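Local structure of serpin (Taeniopygia guttata, 5HGC) at residues Phe46-Leu51 with Asp117-Leu122; Gly52-Thr57 with Asp302-Thr307; Tyr174-Trp179 with Asp324-Gly329; Pro204-Met209 with Leu271-Phe276. The protein binds cortisol in a pocket of its serpin fold and, like its relatives, may inhibit serine-type endopeptidases. All blocks are in the same frame, centred on the assembly; numbering follows the deposited sequence. Where two conformers were deposited one is given.

Interaction 1: residues Phe46-Leu51 with Asp117-Leu122. With BDG (2,6-diamino-2,6-dideoxy-alpha-D-glucopyranose), chain F.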
loop_
_atom_site.group_PDB
_atom_site.type_symbol
_atom_site.label_atom_id
_atom_site.label_comp_id
_atom_site.label_asym_id
_atom_site.label_seq_id
_atom_site.Cartn_x
_atom_site.Cartn_y
_atom_site.Cartn_z
ATOM N N PHE A 46 11.586 4.180 1.606
ATOM C CA PHE A 46 12.269 5.157 2.463
ATOM C C PHE A 46 13.259 4.640 3.461
ATOM O O PHE A 46 14.275 5.294 3.694
ATOM C CB PHE A 46 11.290 6.158 3.085
ATOM C CG PHE A 46 11.006 7.275 2.155
ATOM C CD1 PHE A 46 10.053 7.128 1.158
ATOM C CD2 PHE A 46 11.804 8.401 2.170
ATOM C CE1 PHE A 46 9.888 8.126 0.203
ATOM C CE2 PHE A 46 11.642 9.412 1.235
ATOM C CZ PHE A 46 10.681 9.283 0.251
ATOM N N ALA A 47 13.000 3.466 4.023
ATOM C CA ALA A 47 13.929 2.877 4.969
ATOM C C ALA A 47 15.204 2.577 4.197
ATOM O O ALA A 47 16.306 2.828 4.669
ATOM C CB ALA A 47 13.355 1.605 5.557
ATOM N N MET A 48 15.033 2.101 2.969
ATOM C CA MET A 48 16.135 1.863 2.082
ATOM C C MET A 48 16.986 3.128 1.833
ATOM O O MET A 48 18.217 3.046 1.926
ATOM C CB MET A 48 15.579 1.266 0.822
ATOM C CG MET A 48 16.602 0.757 -0.140
ATOM S SD MET A 48 16.154 1.511 -1.686
ATOM C CE MET A 48 17.102 3.012 -1.524
ATOM N N LEU A 49 16.369 4.291 1.575
ATOM C CA LEU A 49 17.146 5.534 1.548
ATOM C C LEU A 49 17.911 5.776 2.819
ATOM O O LEU A 49 19.064 6.251 2.794
ATOM C CB LEU A 49 16.305 6.767 1.286
ATOM C CG LEU A 49 15.886 7.009 -0.154
ATOM C CD1 LEU A 49 15.248 8.384 -0.171
ATOM C CD2 LEU A 49 17.058 6.977 -1.128
ATOM N N ALA A 50 17.293 5.452 3.946
ATOM C CA ALA A 50 17.985 5.631 5.219
ATOM C C ALA A 50 19.345 4.900 5.253
ATOM O O ALA A 50 20.264 5.358 5.940
ATOM C CB ALA A 50 17.114 5.206 6.378
ATOM N N LEU A 51 19.469 3.787 4.530
ATOM C CA LEU A 51 20.751 3.073 4.469
ATOM C C LEU A 51 21.842 4.025 4.087
ATOM O O LEU A 51 22.920 3.999 4.682
ATOM C CB LEU A 51 20.770 1.940 3.440
ATOM C CG LEU A 51 20.238 0.621 3.934
ATOM C CD1 LEU A 51 20.330 -0.415 2.811
ATOM C CD2 LEU A 51 21.058 0.222 5.149
ATOM N N ASP A 117 25.391 -2.490 -2.618
ATOM C CA ASP A 117 25.423 -3.874 -2.119
ATOM C C ASP A 117 24.444 -3.961 -0.929
ATOM O O ASP A 117 23.612 -4.813 -0.900
ATOM C CB ASP A 117 26.842 -4.279 -1.702
ATOM C CG ASP A 117 27.745 -4.738 -2.893
ATOM O OD1 ASP A 117 27.272 -4.913 -4.058
ATOM O OD2 ASP A 117 28.976 -4.974 -2.650
ATOM N N ASP A 118 24.539 -3.045 0.023
ATOM C CA ASP A 118 23.689 -3.018 1.185
ATOM C C ASP A 118 22.229 -2.940 0.791
ATOM O O ASP A 118 21.389 -3.706 1.299
ATOM C CB ASP A 118 24.081 -1.810 2.000
ATOM C CG ASP A 118 25.427 -2.018 2.754
ATOM O OD1 ASP A 118 26.003 -3.148 2.652
ATOM O OD2 ASP A 118 25.886 -1.083 3.466
ATOM N N ALA A 119 21.931 -2.067 -0.179
ATOM C CA ALA A 119 20.569 -1.853 -0.562
ATOM C C ALA A 119 20.077 -3.019 -1.420
ATOM O O ALA A 119 18.872 -3.289 -1.418
ATOM C CB ALA A 119 20.384 -0.494 -1.253
ATOM N N LYS A 120 20.961 -3.717 -2.138
ATOM C CA LYS A 120 20.506 -4.880 -2.852
ATOM C C LYS A 120 20.219 -6.020 -1.849
ATOM O O LYS A 120 19.174 -6.694 -1.923
ATOM C CB LYS A 120 21.512 -5.338 -3.893
ATOM C CG LYS A 120 21.114 -6.665 -4.552
ATOM C CD LYS A 120 21.684 -6.789 -5.939
ATOM C CE LYS A 120 20.630 -6.447 -6.999
ATOM N NZ LYS A 120 19.730 -7.601 -7.326
ATOM N N ALA A 121 21.136 -6.235 -0.922
ATOM C CA ALA A 121 21.022 -7.370 -0.004
ATOM C C ALA A 121 19.804 -7.176 0.862
ATOM O O ALA A 121 19.007 -8.103 0.986
ATOM C CB ALA A 121 22.283 -7.535 0.869
ATOM N N LEU A 122 19.633 -5.974 1.417
ATOM C CA LEU A 122 18.533 -5.738 2.346
ATOM C C LEU A 122 17.175 -5.527 1.687
ATOM O O LEU A 122 16.157 -5.991 2.190
ATOM C CB LEU A 122 18.838 -4.589 3.293
ATOM C CG LEU A 122 19.918 -4.839 4.340
ATOM C CD1 LEU A 122 20.323 -3.497 4.987
ATOM C CD2 LEU A 122 19.404 -5.820 5.386
HETATM C C5 BDG F . 22.932 -1.229 9.559
HETATM O O5 BDG F . 22.952 0.076 8.898
HETATM C C1 BDG F . 24.136 0.454 8.107
HETATM O O1 BDG F . 23.913 1.694 7.375
HETATM C C2 BDG F . 24.738 -0.730 7.256
HETATM N N2 BDG F . 25.240 -0.302 5.955
HETATM C C3 BDG F . 23.828 -2.008 7.206
HETATM O O3 BDG F . 24.399 -3.111 6.432
HETATM C C4 BDG F . 23.409 -2.405 8.663
HETATM O O4 BDG F . 22.423 -3.438 8.744
HETATM C C6 BDG F . 23.747 -1.264 10.874
HETATM N N6 BDG F . 23.610 -0.052 11.669
#
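The one flat side-chain group in contact between 46-51 and 117-122 is the carboxylate of D118. The amino nitrogen N2 of the bound diamino sugar comes from above its plane, obliquely and beyond the oxygen, to donate to D118 OD2 at 2.7 Å. Behind the carboxylate, D118 CB meets L51 CD1 at 4.1 Å. L51 was deposited in two conformers, and its contacts are those of one. With CG anti to its carbonyl carbon (chi1 -86°), it lays CD1 on the turn of the facing helix, 3.7 Å from A119 CA. Helices 39-52 and 113-123 of the serpin fold run roughly antiparallel, at 147°, their axes 9.7 Å apart, with no hydrogen bond between the segments. The small A119 suits this spacing: its CB touches M48 CG at 4.1 Å, and L51 CD1 lies equally near. On the sugar side, both methyls of L51 reach L122 CD1 at 3.8 Å. H78 of helix 74-89 packs on L51 and L122 and completes the sugar pocket with E74 and K75.

Interaction 2: residues Gly52-Thr57 with Asp302-Thr307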
loop_
_atom_site.group_PDB
_atom_site.type_symbol
_atom_site.label_atom_id
_atom_site.label_comp_id
_atom_site.label_asym_id
_atom_site.label_seq_id
_atom_site.Cartn_x
_atom_site.Cartn_y
_atom_site.Cartn_z
ATOM N N GLY A 52 21.536 4.864 3.093
ATOM C CA GLY A 52 22.488 5.825 2.613
ATOM C C GLY A 52 22.506 7.201 3.255
ATOM O O GLY A 52 23.323 8.028 2.841
ATOM N N ALA A 53 21.616 7.471 4.215
ATOM C CA ALA A 53 21.482 8.812 4.761
ATOM C C ALA A 53 22.322 8.903 6.005
ATOM O O ALA A 53 22.695 7.876 6.593
ATOM C CB ALA A 53 20.029 9.176 5.029
ATOM N N ARG A 54 22.679 10.137 6.370
ATOM C CA ARG A 54 23.468 10.398 7.564
ATOM C C ARG A 54 22.798 11.497 8.389
ATOM O O ARG A 54 21.994 12.289 7.848
ATOM C CB ARG A 54 24.937 10.728 7.201
ATOM C CG ARG A 54 25.753 9.576 6.573
ATOM C CD ARG A 54 25.972 8.276 7.399
ATOM N NE ARG A 54 26.711 7.234 6.626
ATOM C CZ ARG A 54 26.183 6.306 5.781
ATOM N NH1 ARG A 54 24.855 6.210 5.553
ATOM N NH2 ARG A 54 26.999 5.432 5.157
ATOM N N SER A 55 23.092 11.524 9.698
ATOM C CA SER A 55 22.700 12.647 10.556
ATOM C C SER A 55 21.173 12.926 10.571
ATOM O O SER A 55 20.364 12.011 10.791
ATOM C CB SER A 55 23.526 13.912 10.199
ATOM O OG SER A 55 24.850 13.751 10.690
ATOM N N ALA A 56 20.793 14.178 10.317
ATOM C CA ALA A 56 19.422 14.612 10.494
ATOM C C ALA A 56 18.565 14.174 9.319
ATOM O O ALA A 56 17.350 13.955 9.489
ATOM C CB ALA A 56 19.356 16.126 10.676
ATOM N N THR A 57 19.182 14.051 8.136
ATOM C CA THR A 57 18.495 13.411 6.994
ATOM C C THR A 57 18.005 12.002 7.367
ATOM O O THR A 57 16.860 11.671 7.145
ATOM C CB THR A 57 19.367 13.357 5.750
ATOM O OG1 THR A 57 19.785 14.679 5.498
ATOM C CG2 THR A 57 18.560 12.885 4.511
ATOM N N ASP A 302 21.881 14.966 3.561
ATOM C CA ASP A 302 23.140 14.232 3.638
ATOM C C ASP A 302 22.862 12.785 3.191
ATOM O O ASP A 302 22.521 11.883 4.014
ATOM C CB ASP A 302 23.723 14.274 5.038
ATOM C CG ASP A 302 25.080 13.632 5.120
ATOM O OD1 ASP A 302 25.546 13.090 4.082
ATOM O OD2 ASP A 302 25.709 13.690 6.215
ATOM N N LEU A 303 22.960 12.579 1.878
ATOM C CA LEU A 303 22.969 11.223 1.286
ATOM C C LEU A 303 24.394 10.709 0.929
ATOM O O LEU A 303 24.603 10.020 -0.096
ATOM C CB LEU A 303 21.973 11.126 0.109
ATOM C CG LEU A 303 20.505 11.350 0.546
ATOM C CD1 LEU A 303 19.617 11.356 -0.674
ATOM C CD2 LEU A 303 19.978 10.335 1.580
ATOM N N SER A 304 25.359 11.025 1.805
ATOM C CA SER A 304 26.764 10.779 1.495
ATOM C C SER A 304 27.081 9.293 1.484
ATOM O O SER A 304 28.026 8.887 0.809
ATOM C CB SER A 304 27.706 11.552 2.425
ATOM O OG SER A 304 27.598 11.097 3.767
ATOM N N GLY A 305 26.270 8.495 2.199
ATOM C CA GLY A 305 26.290 7.050 2.128
ATOM C C GLY A 305 25.931 6.490 0.774
ATOM O O GLY A 305 26.220 5.305 0.509
ATOM N N ILE A 306 25.324 7.305 -0.102
ATOM C CA ILE A 306 24.992 6.849 -1.507
ATOM C C ILE A 306 26.096 7.170 -2.514
ATOM O O ILE A 306 26.542 6.302 -3.257
ATOM C CB ILE A 306 23.582 7.340 -1.984
ATOM C CG1 ILE A 306 22.485 6.854 -0.968
ATOM C CG2 ILE A 306 23.250 6.889 -3.412
ATOM C CD1 ILE A 306 21.101 7.431 -1.185
ATOM N N THR A 307 26.553 8.423 -2.520
ATOM C CA THR A 307 27.457 8.927 -3.573
ATOM C C THR A 307 28.879 9.067 -3.032
ATOM O O THR A 307 29.814 9.195 -3.799
ATOM C CB THR A 307 27.016 10.327 -4.080
ATOM O OG1 THR A 307 27.128 11.255 -3.000
ATOM C CG2 THR A 307 25.621 10.314 -4.519
HETATM O O HOH W 1 26.438 3.655 2.702
HETATM O O HOH W 2 26.390 15.138 9.121
#
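D302 is held by its backbone from two sides: its O accepts from R54 N at 2.9 Å, and its N donates to T57 OG1 in a nearly straight bond (172°). T57 OG1 stands beside its own backbone N, anti to the carbonyl carbon (chi1 -55°), which turns it to that N-H. The D302 carboxylate crosses the aliphatic start of R54 at a slant, OD2 3.2 Å from R54 CB. Beneath, A53 CB rests on L303 CD2 at 3.6 Å. Further along, R54 spreads its guanidinium over the backbone of G305, whose CA sits 3.3 Å above the plane, where a CB would collide with R54 NH1. In that same plane NH1 donates to A53 O, and a water links NH2 to G305 O. L51 O also takes a bond from NH1. The second shell fixes D302 itself: OD1 accepts from S304 N, which makes an Asx turn leading into the short helix 304-307 of this serpin, and also from S304 OG. An alanine at D302 would probably leave S304 N and OG without this acceptor and let the turn relax. R54 NE stays 6.5 Å from D302 OD1, and the segments are therefore joined by backbone and hydroxyl bonds rather than a salt bridge; the arginine charge is probably met largely by the carbonyl oxygens of A53 and L51 and by water.

Interaction 3: residues Tyr174-Trp179 with Asp324-Gly329. Unlike the reference sequence in segment 174-179: S178 (reference Asn).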
loop_
_atom_site.group_PDB
_atom_site.type_symbol
_atom_site.label_atom_id
_atom_site.label_comp_id
_atom_site.label_asym_id
_atom_site.label_seq_id
_atom_site.Cartn_x
_atom_site.Cartn_y
_atom_site.Cartn_z
ATOM N N TYR A 174 1.925 -4.302 -7.843
ATOM C CA TYR A 174 0.648 -4.784 -8.366
ATOM C C TYR A 174 0.240 -6.016 -7.516
ATOM O O TYR A 174 1.105 -6.837 -7.136
ATOM C CB TYR A 174 0.740 -5.185 -9.859
ATOM C CG TYR A 174 -0.452 -6.025 -10.331
ATOM C CD1 TYR A 174 -1.641 -5.408 -10.823
ATOM C CD2 TYR A 174 -0.426 -7.448 -10.262
ATOM C CE1 TYR A 174 -2.724 -6.179 -11.284
ATOM C CE2 TYR A 174 -1.531 -8.220 -10.679
ATOM C CZ TYR A 174 -2.660 -7.581 -11.176
ATOM O OH TYR A 174 -3.714 -8.341 -11.587
ATOM N N PHE A 175 -1.068 -6.152 -7.244
ATOM C CA PHE A 175 -1.563 -7.320 -6.556
ATOM C C PHE A 175 -2.920 -7.710 -7.115
ATOM O O PHE A 175 -3.736 -6.852 -7.504
ATOM C CB PHE A 175 -1.607 -7.049 -5.029
ATOM C CG PHE A 175 -2.077 -8.229 -4.181
ATOM C CD1 PHE A 175 -1.237 -9.349 -3.949
ATOM C CD2 PHE A 175 -3.362 -8.238 -3.618
ATOM C CE1 PHE A 175 -1.671 -10.440 -3.170
ATOM C CE2 PHE A 175 -3.794 -9.330 -2.843
ATOM C CZ PHE A 175 -2.951 -10.440 -2.616
ATOM N N LYS A 176 -3.150 -9.013 -7.168
ATOM C CA LYS A 176 -4.488 -9.603 -7.338
ATOM C C LYS A 176 -4.551 -10.815 -6.430
ATOM O O LYS A 176 -3.710 -11.758 -6.495
ATOM C CB LYS A 176 -4.753 -9.991 -8.784
ATOM C CG LYS A 176 -6.038 -10.777 -9.011
ATOM C CD LYS A 176 -6.515 -10.623 -10.459
ATOM C CE LYS A 176 -7.784 -11.401 -10.684
ATOM N NZ LYS A 176 -8.092 -11.703 -12.100
ATOM N N GLY A 177 -5.510 -10.801 -5.529
ATOM C CA GLY A 177 -5.546 -11.905 -4.617
ATOM C C GLY A 177 -6.399 -13.017 -5.182
ATOM O O GLY A 177 -7.319 -12.776 -5.980
ATOM N N SER A 178 -6.122 -14.233 -4.747
ATOM C CA SER A 178 -7.122 -15.265 -4.901
ATOM C C SER A 178 -8.003 -15.406 -3.618
ATOM O O SER A 178 -7.475 -15.596 -2.497
ATOM C CB SER A 178 -6.444 -16.579 -5.257
ATOM O OG SER A 178 -7.419 -17.528 -5.596
ATOM N N TRP A 179 -9.322 -15.330 -3.798
ATOM C CA TRP A 179 -10.258 -15.382 -2.676
ATOM C C TRP A 179 -10.320 -16.743 -1.987
ATOM O O TRP A 179 -10.498 -17.753 -2.674
ATOM C CB TRP A 179 -11.671 -15.013 -3.141
ATOM C CG TRP A 179 -11.841 -13.577 -3.447
ATOM C CD1 TRP A 179 -12.341 -13.047 -4.622
ATOM C CD2 TRP A 179 -11.547 -12.458 -2.581
ATOM N NE1 TRP A 179 -12.328 -11.667 -4.534
ATOM C CE2 TRP A 179 -11.861 -11.283 -3.296
ATOM C CE3 TRP A 179 -11.008 -12.334 -1.288
ATOM C CZ2 TRP A 179 -11.684 -9.980 -2.747
ATOM C CZ3 TRP A 179 -10.841 -11.021 -0.735
ATOM C CH2 TRP A 179 -11.166 -9.874 -1.474
ATOM N N ASP A 324 -6.218 -5.608 -8.777
ATOM C CA ASP A 324 -7.458 -6.073 -9.359
ATOM C C ASP A 324 -8.252 -6.902 -8.345
ATOM O O ASP A 324 -7.668 -7.705 -7.528
ATOM C CB ASP A 324 -7.202 -6.945 -10.592
ATOM C CG ASP A 324 -6.609 -6.175 -11.727
ATOM O OD1 ASP A 324 -7.040 -5.025 -11.957
ATOM O OD2 ASP A 324 -5.694 -6.724 -12.379
ATOM N N VAL A 325 -9.578 -6.724 -8.428
ATOM C CA VAL A 325 -10.536 -7.493 -7.644
ATOM C C VAL A 325 -11.560 -8.108 -8.564
ATOM O O VAL A 325 -12.253 -7.394 -9.349
ATOM C CB VAL A 325 -11.263 -6.572 -6.647
ATOM C CG1 VAL A 325 -12.349 -7.337 -5.864
ATOM C CG2 VAL A 325 -10.241 -5.922 -5.720
ATOM N N ASP A 326 -11.684 -9.424 -8.458
ATOM C CA ASP A 326 -12.734 -10.110 -9.165
ATOM C C ASP A 326 -13.216 -11.381 -8.420
ATOM O O ASP A 326 -12.857 -11.561 -7.250
ATOM C CB ASP A 326 -12.339 -10.308 -10.651
ATOM C CG ASP A 326 -11.342 -11.465 -10.895
ATOM O OD1 ASP A 326 -11.037 -12.312 -10.010
ATOM O OD2 ASP A 326 -10.860 -11.513 -12.047
ATOM N N GLU A 327 -14.020 -12.242 -9.077
ATOM C CA GLU A 327 -14.699 -13.387 -8.429
ATOM C C GLU A 327 -13.791 -14.502 -7.983
ATOM O O GLU A 327 -14.170 -15.256 -7.104
ATOM C CB GLU A 327 -15.801 -13.992 -9.307
ATOM C CG GLU A 327 -16.935 -13.057 -9.683
ATOM C CD GLU A 327 -16.644 -12.298 -10.959
ATOM O OE1 GLU A 327 -17.555 -11.653 -11.552
ATOM O OE2 GLU A 327 -15.474 -12.339 -11.390
ATOM N N LYS A 328 -12.603 -14.619 -8.563
ATOM C CA LYS A 328 -11.760 -15.847 -8.416
ATOM C C LYS A 328 -11.119 -15.953 -7.040
ATOM O O LYS A 328 -10.710 -14.953 -6.528
ATOM C CB LYS A 328 -10.707 -15.873 -9.523
ATOM C CG LYS A 328 -11.331 -15.529 -10.866
ATOM C CD LYS A 328 -10.386 -15.823 -12.012
ATOM C CE LYS A 328 -10.915 -15.217 -13.313
ATOM N NZ LYS A 328 -10.246 -15.909 -14.451
ATOM N N GLY A 329 -10.939 -17.123 -6.447
ATOM C CA GLY A 329 -10.926 -18.422 -7.095
ATOM C C GLY A 329 -10.558 -19.370 -5.993
ATOM O O GLY A 329 -10.288 -18.926 -4.897
HETATM O O HOH W 3 -7.677 -9.165 -5.154
#
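K176 reaches across to 324-329 as a fully extended chain, CG anti to the backbone N (chi1 172°). Its CB and CG pass the carbonyl of D324, CG 3.8 Å from D324 O; CD rides on D324 CB; CE comes alongside both carboxylate oxygens of D326. At the tip NZ makes a salt bridge to D326 OD2, 2.8 Å away, approaching from above the carboxylate plane. The other oxygen, OD1, accepts from K328 N in an Asx turn. An alanine at D326 would probably leave K176 NZ without its counter-charge, near the like-charged K328, and free the turn at K328 N. This is the breach of the serpin fold, the end of sheet A where parallel strands 167-176 and 316-325 diverge and the latter leads into the proximal hinge of the reactive loop. As the strands part, a water joins G177 N to D324 O. Lower down, D324 N donates to F175 O at 3.1 Å, and Y174 OH bonds D324 OD2 at 2.7 Å, ring and carboxylate turned 71° apart; S277 holds OD1. Beyond the water, W179 N donates to K328 O at 171°. The indole edge carries a weak bond from NE1 to D326 O (2.8 Å) and sets CZ2 4.1 Å from V325 CG1, while Y229 stacks on the ring.

Interaction 4: residues Pro204-Met209 with Leu271-Phe276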
loop_
_atom_site.group_PDB
_atom_site.type_symbol
_atom_site.label_atom_id
_atom_site.label_comp_id
_atom_site.label_asym_id
_atom_site.label_seq_id
_atom_site.Cartn_x
_atom_site.Cartn_y
_atom_site.Cartn_z
ATOM N N PRO A 204 -19.863 -3.873 -12.163
ATOM C CA PRO A 204 -20.246 -5.284 -11.986
ATOM C C PRO A 204 -20.158 -5.682 -10.493
ATOM O O PRO A 204 -19.068 -5.743 -9.905
ATOM C CB PRO A 204 -19.256 -6.069 -12.876
ATOM C CG PRO A 204 -18.139 -5.119 -13.172
ATOM C CD PRO A 204 -18.656 -3.703 -12.990
ATOM N N MET A 205 -21.328 -5.903 -9.894
ATOM C CA MET A 205 -21.459 -6.209 -8.478
ATOM C C MET A 205 -21.459 -7.726 -8.280
ATOM O O MET A 205 -22.318 -8.426 -8.806
ATOM C CB MET A 205 -22.728 -5.567 -7.968
ATOM C CG MET A 205 -22.899 -5.637 -6.477
ATOM S SD MET A 205 -21.773 -4.532 -5.626
ATOM C CE MET A 205 -22.383 -2.856 -5.899
ATOM N N MET A 206 -20.430 -8.230 -7.590
ATOM C CA MET A 206 -20.287 -9.658 -7.355
ATOM C C MET A 206 -21.173 -9.995 -6.187
ATOM O O MET A 206 -21.568 -9.086 -5.439
ATOM C CB MET A 206 -18.865 -10.018 -7.011
ATOM C CG MET A 206 -17.833 -9.433 -7.944
ATOM S SD MET A 206 -16.212 -10.100 -7.522
ATOM C CE MET A 206 -15.653 -9.110 -6.112
ATOM N N TYR A 207 -21.486 -11.287 -6.046
ATOM C CA TYR A 207 -22.440 -11.796 -5.078
ATOM C C TYR A 207 -21.973 -13.111 -4.552
ATOM O O TYR A 207 -21.515 -14.009 -5.300
ATOM C CB TYR A 207 -23.857 -11.999 -5.683
ATOM C CG TYR A 207 -24.773 -12.723 -4.716
ATOM C CD1 TYR A 207 -25.334 -12.040 -3.624
ATOM C CD2 TYR A 207 -25.040 -14.123 -4.847
ATOM C CE1 TYR A 207 -26.146 -12.680 -2.710
ATOM C CE2 TYR A 207 -25.859 -14.790 -3.922
ATOM C CZ TYR A 207 -26.411 -14.057 -2.844
ATOM O OH TYR A 207 -27.176 -14.681 -1.855
ATOM N N GLN A 208 -22.173 -13.259 -3.258
ATOM C CA GLN A 208 -21.893 -14.503 -2.590
ATOM C C GLN A 208 -22.749 -14.591 -1.317
ATOM O O GLN A 208 -23.010 -13.582 -0.638
ATOM C CB GLN A 208 -20.416 -14.482 -2.260
ATOM C CG GLN A 208 -19.812 -15.803 -1.931
ATOM C CD GLN A 208 -18.469 -15.649 -1.257
ATOM O OE1 GLN A 208 -18.121 -16.513 -0.459
ATOM N NE2 GLN A 208 -17.706 -14.552 -1.548
ATOM N N MET A 209 -23.180 -15.795 -0.982
ATOM C CA MET A 209 -23.906 -16.023 0.282
ATOM C C MET A 209 -23.106 -16.955 1.189
ATOM O O MET A 209 -22.664 -17.985 0.731
ATOM C CB MET A 209 -25.268 -16.612 -0.040
ATOM C CG MET A 209 -26.206 -16.733 1.156
ATOM S SD MET A 209 -27.831 -17.455 0.805
ATOM C CE MET A 209 -27.399 -19.117 0.213
ATOM N N LEU A 271 -23.743 -11.087 0.466
ATOM C CA LEU A 271 -22.637 -10.140 0.284
ATOM C C LEU A 271 -22.585 -9.739 -1.165
ATOM O O LEU A 271 -22.547 -10.608 -2.068
ATOM C CB LEU A 271 -21.286 -10.684 0.769
ATOM C CG LEU A 271 -20.126 -9.672 0.768
ATOM C CD1 LEU A 271 -20.324 -8.426 1.641
ATOM C CD2 LEU A 271 -18.836 -10.412 1.147
ATOM N N TYR A 272 -22.631 -8.421 -1.353
ATOM C CA TYR A 272 -22.523 -7.812 -2.631
ATOM C C TYR A 272 -21.300 -6.921 -2.600
ATOM O O TYR A 272 -21.163 -6.031 -1.743
ATOM C CB TYR A 272 -23.774 -6.999 -2.956
ATOM C CG TYR A 272 -24.980 -7.839 -3.262
ATOM C CD1 TYR A 272 -25.240 -8.278 -4.568
ATOM C CD2 TYR A 272 -25.878 -8.187 -2.252
ATOM C CE1 TYR A 272 -26.351 -9.056 -4.855
ATOM C CE2 TYR A 272 -26.987 -8.954 -2.527
ATOM C CZ TYR A 272 -27.218 -9.385 -3.827
ATOM O OH TYR A 272 -28.303 -10.182 -4.076
ATOM N N PHE A 273 -20.399 -7.168 -3.539
ATOM C CA PHE A 273 -19.118 -6.463 -3.557
ATOM C C PHE A 273 -18.668 -6.229 -4.974
ATOM O O PHE A 273 -18.732 -7.138 -5.757
ATOM C CB PHE A 273 -18.047 -7.208 -2.766
ATOM C CG PHE A 273 -16.834 -6.380 -2.523
ATOM C CD1 PHE A 273 -16.886 -5.301 -1.656
ATOM C CD2 PHE A 273 -15.653 -6.635 -3.212
ATOM C CE1 PHE A 273 -15.783 -4.499 -1.431
ATOM C CE2 PHE A 273 -14.520 -5.830 -3.012
ATOM C CZ PHE A 273 -14.585 -4.755 -2.113
ATOM N N PRO A 274 -18.239 -5.008 -5.323
ATOM C CA PRO A 274 -17.950 -4.784 -6.758
ATOM C C PRO A 274 -16.694 -5.550 -7.317
ATOM O O PRO A 274 -15.707 -5.699 -6.604
ATOM C CB PRO A 274 -17.738 -3.278 -6.831
ATOM C CG PRO A 274 -17.337 -2.862 -5.472
ATOM C CD PRO A 274 -18.061 -3.777 -4.530
ATOM N N LYS A 275 -16.800 -6.098 -8.531
ATOM C CA LYS A 275 -15.655 -6.451 -9.347
ATOM C C LYS A 275 -15.105 -5.156 -9.915
ATOM O O LYS A 275 -15.794 -4.474 -10.649
ATOM C CB LYS A 275 -16.059 -7.382 -10.485
ATOM C CG LYS A 275 -14.948 -7.643 -11.500
ATOM C CD LYS A 275 -15.370 -8.563 -12.641
ATOM C CE LYS A 275 -14.618 -8.229 -13.928
ATOM N NZ LYS A 275 -14.914 -9.251 -14.960
ATOM N N PHE A 276 -13.857 -4.833 -9.588
ATOM C CA PHE A 276 -13.208 -3.603 -10.043
ATOM C C PHE A 276 -11.635 -3.677 -10.022
ATOM O O PHE A 276 -11.025 -4.657 -9.541
ATOM C CB PHE A 276 -13.712 -2.448 -9.187
ATOM C CG PHE A 276 -13.059 -2.374 -7.834
ATOM C CD1 PHE A 276 -13.405 -3.274 -6.835
ATOM C CD2 PHE A 276 -12.062 -1.416 -7.560
ATOM C CE1 PHE A 276 -12.799 -3.238 -5.582
ATOM C CE2 PHE A 276 -11.471 -1.353 -6.286
ATOM C CZ PHE A 276 -11.836 -2.266 -5.300
#
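Y207 and Y272 form the tightest side-chain contact between strand 200-209 and the first part of strand 265-283, antiparallel neighbours in serpin sheet C. Y207 CD1 sits over one face of the Y272 ring, 3.3 Å from Y272 CZ, offset toward the rim. The ring planes are tilted 46° to each other, and the rings are neither stacked nor edge-to-face. Y207 CG lies anti to its backbone N (chi1 171°), whereas Y272 CG lies anti to its carbonyl carbon, and these opposite choices bring the two rings together from a non-hydrogen-bonded pair. N270 takes the hydroxyl of Y207, and R191 makes a cation-pi contact with Y272. The backbone is just as close: M206 pairs with F273 and Q208 with L271 through two hydrogen bonds each, M206 N to F273 O being 2.7 Å. At the P204 end the contact comes to the surface: K275 N bonds P204 O, P204 CG lies against K275 O at 3.5 Å, and the end of the lysine leads away. On the face of the tyrosines, M205 CG meets Y272 CB at 3.9 Å and its SD lies by the ring of P274. On the other, buried side M206 turns at its sulfur and passes K275 CB, where V325 and F183 add cover, and its CE ends in the plane of the F273 ring, at the edge, 3.8 Å from CD2.

How the interactions relate
From the N terminus, helix 39-52 opens interaction 1, which closes at 117-122 after a loop that is about half helix. Interaction 2 opens directly after it, at 52-57, and closes only at 302-307; the two therefore cross, and they touch where L49 CD2 meets I306 CD1. Interaction 3 opens at 174-179, inside the loop of interaction 2, and closes at 324-329, crossing it. Interaction 4 is nested within both loops. Interactions 1 and 2 tie helices together at one end of the molecule. With centres 30 to 48 Å from theirs, interaction 3 (end of sheet A) and interaction 4 (sheet C) meet through V325 N and F276 O, a probable hydrogen bond, and M206 packing on 326-327.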